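PDB 1YC9: multidrug resistance protein from Vibrio cholerae, which probably forms a trimeric outer-membrane channel of the outer membrane factor family that exports drugs and may confer resistance to puromycin, acriflavine and tetraphenylarsonium. Local coordinates for residues E187-G190 with S191-A195; H165-L168 with Q169-K173. The protein carries 1 engineered substitution. All blocks are in the same frame, centred on the assembly; numbering follows the deposited sequence.

Interaction 1: residues E187-G190 with S191-A195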
ATOM      1  N   GLU A 187     -45.557 -41.265   2.401  1.00 38.60           N
ATOM      2  CA  GLU A 187     -44.833 -40.101   1.847  1.00 37.78           C
ATOM      3  C   GLU A 187     -44.319 -40.414   0.418  1.00 37.86           C
ATOM      4  O   GLU A 187     -44.199 -41.586   0.055  1.00 38.34           O
ATOM      5  CB  GLU A 187     -43.699 -39.743   2.830  1.00 37.39           C
ATOM      6  CG  GLU A 187     -42.859 -38.527   2.471  1.00 36.45           C
ATOM      7  CD  GLU A 187     -43.671 -37.274   2.342  1.00 35.50           C
ATOM      8  OE1 GLU A 187     -43.975 -36.880   1.189  1.00 32.75           O
ATOM      9  OE2 GLU A 187     -43.943 -36.655   3.419  1.00 37.17           O
ATOM     10  N   THR A 188     -44.018 -39.368  -0.344  1.00 36.21           N
ATOM     11  CA  THR A 188     -43.498 -39.524  -1.695  1.00 35.50           C
ATOM     12  C   THR A 188     -41.976 -39.619  -1.711  1.00 33.95           C
ATOM     13  O   THR A 188     -41.307 -39.293  -0.731  1.00 32.27           O
ATOM     14  CB  THR A 188     -43.965 -38.361  -2.591  1.00 36.07           C
ATOM     15  OG1 THR A 188     -43.063 -38.212  -3.693  1.00 39.29           O
ATOM     16  CG2 THR A 188     -43.839 -37.037  -1.853  1.00 37.64           C
ATOM     17  N   LEU A 189     -41.444 -40.073  -2.839  1.00 31.78           N
ATOM     18  CA  LEU A 189     -39.995 -40.168  -3.058  1.00 30.80           C
ATOM     19  C   LEU A 189     -39.390 -38.752  -3.272  1.00 31.28           C
ATOM     20  O   LEU A 189     -38.241 -38.514  -2.942  1.00 30.10           O
ATOM     21  CB  LEU A 189     -39.698 -41.048  -4.275  1.00 29.87           C
ATOM     22  CG  LEU A 189     -38.230 -41.333  -4.572  1.00 27.75           C
ATOM     23  CD1 LEU A 189     -37.424 -41.884  -3.387  1.00 24.17           C
ATOM     24  CD2 LEU A 189     -38.113 -42.298  -5.731  1.00 28.57           C
ATOM     25  N   GLY A 190     -40.185 -37.863  -3.849  1.00 32.69           N
ATOM     26  CA  GLY A 190     -39.834 -36.460  -4.036  1.00 33.30           C
ATOM     27  C   GLY A 190     -39.445 -35.786  -2.746  1.00 33.62           C
ATOM     28  O   GLY A 190     -38.408 -35.141  -2.681  1.00 35.28           O
ATOM     29  N   SER A 191     -40.248 -35.985  -1.714  1.00 33.45           N
ATOM     30  CA  SER A 191     -40.000 -35.450  -0.397  1.00 33.23           C
ATOM     31  C   SER A 191     -38.744 -36.011   0.185  1.00 32.23           C
ATOM     32  O   SER A 191     -37.932 -35.278   0.728  1.00 30.91           O
ATOM     33  CB  SER A 191     -41.171 -35.738   0.543  1.00 33.67           C
ATOM     34  OG  SER A 191     -42.310 -35.062   0.059  1.00 36.53           O
ATOM     35  N   VAL A 192     -38.573 -37.314   0.038  1.00 29.72           N
ATOM     36  CA  VAL A 192     -37.421 -38.006   0.555  1.00 29.18           C
ATOM     37  C   VAL A 192     -36.164 -37.445  -0.137  1.00 28.13           C
ATOM     38  O   VAL A 192     -35.177 -37.156   0.527  1.00 27.53           O
ATOM     39  CB  VAL A 192     -37.534 -39.537   0.293  1.00 28.89           C
ATOM     40  CG1 VAL A 192     -36.224 -40.268   0.625  1.00 28.12           C
ATOM     41  CG2 VAL A 192     -38.718 -40.131   1.090  1.00 30.66           C
ATOM     42  N   SER A 193     -36.242 -37.251  -1.443  1.00 27.64           N
ATOM     43  CA  SER A 193     -35.080 -36.841  -2.215  1.00 28.79           C
ATOM     44  C   SER A 193     -34.704 -35.388  -1.837  1.00 28.89           C
ATOM     45  O   SER A 193     -33.540 -35.067  -1.698  1.00 28.50           O
ATOM     46  CB  SER A 193     -35.334 -36.947  -3.707  1.00 28.42           C
ATOM     47  OG  SER A 193     -35.537 -38.310  -4.086  1.00 30.63           O
ATOM     48  N   GLN A 194     -35.712 -34.566  -1.633  1.00 29.30           N
ATOM     49  CA  GLN A 194     -35.519 -33.172  -1.256  1.00 29.23           C
ATOM     50  C   GLN A 194     -34.845 -33.093   0.085  1.00 29.18           C
ATOM     51  O   GLN A 194     -33.886 -32.315   0.247  1.00 29.35           O
ATOM     52  CB  GLN A 194     -36.843 -32.435  -1.248  1.00 29.51           C
ATOM     53  CG  GLN A 194     -36.700 -30.909  -1.243  1.00 31.10           C
ATOM     54  CD  GLN A 194     -36.146 -30.379  -2.527  1.00 32.91           C
ATOM     55  OE1 GLN A 194     -36.870 -30.219  -3.470  1.00 36.04           O
ATOM     56  NE2 GLN A 194     -34.836 -30.122  -2.564  1.00 37.20           N
ATOM     57  N   ALA A 195     -35.279 -33.928   1.011  1.00 28.07           N
ATOM     58  CA  ALA A 195     -34.757 -33.941   2.359  1.00 27.43           C
ATOM     59  C   ALA A 195     -33.330 -34.394   2.388  1.00 26.80           C
ATOM     60  O   ALA A 195     -32.514 -33.900   3.192  1.00 25.14           O
ATOM     61  CB  ALA A 195     -35.609 -34.793   3.266  1.00 28.03           C
TER

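Interaction 2: residues H165-L168 with Q169-K173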
ATOM      1  N   HIS A 165     -24.004 -27.904  12.762  1.00 25.39           N
ATOM      2  CA  HIS A 165     -23.916 -29.306  13.165  1.00 26.66           C
ATOM      3  C   HIS A 165     -25.241 -29.754  13.815  1.00 27.64           C
ATOM      4  O   HIS A 165     -25.761 -30.830  13.482  1.00 26.05           O
ATOM      5  CB  HIS A 165     -22.728 -29.520  14.096  1.00 27.55           C
ATOM      6  CG  HIS A 165     -22.620 -30.903  14.636  1.00 31.79           C
ATOM      7  ND1 HIS A 165     -23.416 -31.357  15.662  1.00 36.64           N
ATOM      8  CD2 HIS A 165     -21.776 -31.919  14.335  1.00 34.24           C
ATOM      9  CE1 HIS A 165     -23.107 -32.615  15.933  1.00 37.25           C
ATOM     10  NE2 HIS A 165     -22.101 -32.972  15.157  1.00 36.47           N
ATOM     11  N   ALA A 166     -25.799 -28.926  14.703  1.00 27.52           N
ATOM     12  CA  ALA A 166     -27.081 -29.239  15.356  1.00 28.01           C
ATOM     13  C   ALA A 166     -28.200 -29.306  14.334  1.00 28.09           C
ATOM     14  O   ALA A 166     -29.044 -30.240  14.396  1.00 29.08           O
ATOM     15  CB  ALA A 166     -27.431 -28.230  16.424  1.00 27.72           C
ATOM     16  N   ALA A 167     -28.224 -28.366  13.387  1.00 27.54           N
ATOM     17  CA  ALA A 167     -29.185 -28.440  12.317  1.00 27.86           C
ATOM     18  C   ALA A 167     -28.999 -29.732  11.496  1.00 28.61           C
ATOM     19  O   ALA A 167     -30.002 -30.358  11.121  1.00 29.08           O
ATOM     20  CB  ALA A 167     -29.149 -27.225  11.405  1.00 27.41           C
ATOM     21  N   LEU A 168     -27.746 -30.118  11.231  1.00 28.14           N
ATOM     22  CA  LEU A 168     -27.471 -31.346  10.465  1.00 28.46           C
ATOM     23  C   LEU A 168     -28.085 -32.554  11.152  1.00 29.15           C
ATOM     24  O   LEU A 168     -28.588 -33.447  10.456  1.00 29.56           O
ATOM     25  CB  LEU A 168     -25.975 -31.574  10.252  1.00 27.44           C
ATOM     26  CG  LEU A 168     -25.548 -32.803   9.457  1.00 25.81           C
ATOM     27  CD1 LEU A 168     -26.204 -32.847   8.101  1.00 25.57           C
ATOM     28  CD2 LEU A 168     -24.027 -32.871   9.404  1.00 27.65           C
ATOM     29  N   GLN A 169     -28.014 -32.609  12.484  1.00 29.37           N
ATOM     30  CA  GLN A 169     -28.537 -33.773  13.212  1.00 32.21           C
ATOM     31  C   GLN A 169     -30.029 -33.884  12.994  1.00 32.46           C
ATOM     32  O   GLN A 169     -30.563 -34.997  12.773  1.00 32.62           O
ATOM     33  CB  GLN A 169     -28.218 -33.724  14.696  1.00 31.94           C
ATOM     34  CG  GLN A 169     -26.747 -33.722  15.063  1.00 35.06           C
ATOM     35  CD  GLN A 169     -25.864 -34.538  14.142  1.00 40.69           C
ATOM     36  OE1 GLN A 169     -25.867 -35.780  14.202  1.00 44.04           O
ATOM     37  NE2 GLN A 169     -25.071 -33.848  13.302  1.00 39.00           N
ATOM     38  N   VAL A 170     -30.680 -32.727  12.978  1.00 32.84           N
ATOM     39  CA  VAL A 170     -32.085 -32.629  12.702  1.00 32.88           C
ATOM     40  C   VAL A 170     -32.438 -33.025  11.251  1.00 32.70           C
ATOM     41  O   VAL A 170     -33.393 -33.803  11.037  1.00 30.76           O
ATOM     42  CB  VAL A 170     -32.599 -31.217  13.047  1.00 33.31           C
ATOM     43  CG1 VAL A 170     -34.035 -31.015  12.568  1.00 35.02           C
ATOM     44  CG2 VAL A 170     -32.503 -31.001  14.578  1.00 33.61           C
ATOM     45  N   ARG A 171     -31.692 -32.496  10.279  1.00 31.21           N
ATOM     46  CA  ARG A 171     -31.887 -32.837   8.879  1.00 30.82           C
ATOM     47  C   ARG A 171     -31.795 -34.337   8.620  1.00 29.38           C
ATOM     48  O   ARG A 171     -32.572 -34.853   7.811  1.00 30.16           O
ATOM     49  CB  ARG A 171     -30.891 -32.109   7.941  1.00 30.65           C
ATOM     50  CG  ARG A 171     -30.903 -30.587   8.028  1.00 33.14           C
ATOM     51  CD  ARG A 171     -32.239 -29.961   7.886  1.00 32.17           C
ATOM     52  NE  ARG A 171     -32.310 -28.519   8.148  1.00 35.06           N
ATOM     53  CZ  ARG A 171     -32.370 -27.953   9.364  1.00 35.17           C
ATOM     54  NH1 ARG A 171     -32.319 -28.677  10.487  1.00 37.28           N
ATOM     55  NH2 ARG A 171     -32.503 -26.640   9.458  1.00 37.38           N
ATOM     56  N   ASN A 172     -30.846 -35.001   9.262  1.00 29.77           N
ATOM     57  CA  ASN A 172     -30.673 -36.435   9.177  1.00 31.40           C
ATOM     58  C   ASN A 172     -31.876 -37.151   9.811  1.00 32.99           C
ATOM     59  O   ASN A 172     -32.394 -38.130   9.241  1.00 31.66           O
ATOM     60  CB  ASN A 172     -29.364 -36.860   9.824  1.00 31.09           C
ATOM     61  CG  ASN A 172     -28.141 -36.452   8.988  1.00 29.36           C
ATOM     62  OD1 ASN A 172     -28.267 -36.170   7.817  1.00 30.38           O
ATOM     63  ND2 ASN A 172     -26.976 -36.433   9.599  1.00 29.74           N
ATOM     64  N   LYS A 173     -32.367 -36.610  10.934  1.00 34.23           N
ATOM     65  CA  LYS A 173     -33.552 -37.182  11.611  1.00 36.24           C
ATOM     66  C   LYS A 173     -34.803 -37.033  10.734  1.00 36.14           C
ATOM     67  O   LYS A 173     -35.676 -37.894  10.741  1.00 36.97           O
ATOM     68  CB  LYS A 173     -33.786 -36.550  13.005  1.00 36.47           C
ATOM     69  CG  LYS A 173     -33.016 -37.201  14.158  1.00 38.89           C
ATOM     70  CD  LYS A 173     -33.673 -38.531  14.536  1.00 44.02           C
ATOM     71  CE  LYS A 173     -33.078 -39.198  15.799  1.00 47.00           C
ATOM     72  NZ  LYS A 173     -33.853 -40.459  16.053  1.00 48.94           N
TER

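Interaction 1: residues E187-G190 with S191-A195
E187, just before helix 189-223, reaches forward to S191 in its first turn. From CB the chain leaves with CG anti to the backbone N (chi1 -178°) and then bends at chi2, which folds the carboxylate in beside the serine. CG lies 3.8 Å from S191 CB, and CD comes closer to the same carbon. At the tip, OE1 accepts the S191 hydroxyl, with OG 2.7 Å from E187 OE1, from well above the carboxylate plane. T188 N donates to that oxygen from the opposite face, its N 2.9 Å from E187 OE1, so two donors grip one carboxylate oxygen. T188 is the N-cap: its OG1 accepts from G190 N at 2.9 Å, while its methyl CG2 lies against S191 OG. Regular helical bonding follows, S193 N to L189 O and Q194 N to G190 O, whereas V192 N to T188 O is weak. This helix start is packed on several sides. E187 touches R181 and V192 touches Y182 of helix 117-183; S191 and Q194 lie on Y398 of helix 398-433; and T188 packs on R390, and L189 on I386, of the second subunit.

Interaction 2: residues H165-L168 with Q169-K173
Q169 turns back along helix 117-183 to bring the NH2 end of its amide over the rim of the H165 ring, one turn earlier. Q169 NE2 stands over one face of the ring, 3.5 Å from H165 CE1, and the amide and ring planes are only 18° apart. That same nitrogen donates to the backbone oxygen of H165, with Q169 NE2 3.1 Å from H165 O; the bond is fairly straight (163° at the hydrogen), and the acceptor lies nearly in the amide plane. Q169 N also donates to H165 O, from the opposite face of the carbonyl. Main chain and side chain of Q169 thus grip one oxygen, and the bond from Q169 NE2 helps fix the rotation of the amide. Q169 CG sits beside the backbone N (chi1 -61°), and a bend at chi2 brings the amide back to H165. Two residues further on, R171 curls back: its guanidinium lays a face on the methyl of A167, with NH1 3.6 Å from A167 CB. N172 brings its amide against L168, ND2 being 3.9 Å from L168 CG. All three are i to i+4 contacts along one helix, over ordinary helical bonding. H165 and Q169 are exposed; on the packed side of this helical bundle, L168 meets L206 and N172 meets A199 of helix 189-223, while A167 and R171 meet L409 of helix 398-433.

In the fold
Interaction 2 comes first along the chain, near the C-terminal end of the long helix 117-183; interaction 1 follows, where the next helix, 189-223, begins after a short turn. The two helices follow each other as a hairpin, which brings the sites to about 17 Å between centres, with nearest atoms about 5 Å apart and no direct touch. Both belong to the helical part of the chain, away from its four-stranded antiparallel sheet, and both meet helix 398-433. Interaction 1 also faces a second subunit, whereas interaction 2 touches no other chain. Together they mark two settings within the helical barrel characteristic of outer membrane factors: a capped hairpin end at a subunit interface and a helix turn with one side exposed and the other packed on helices 189-223 and 398-433.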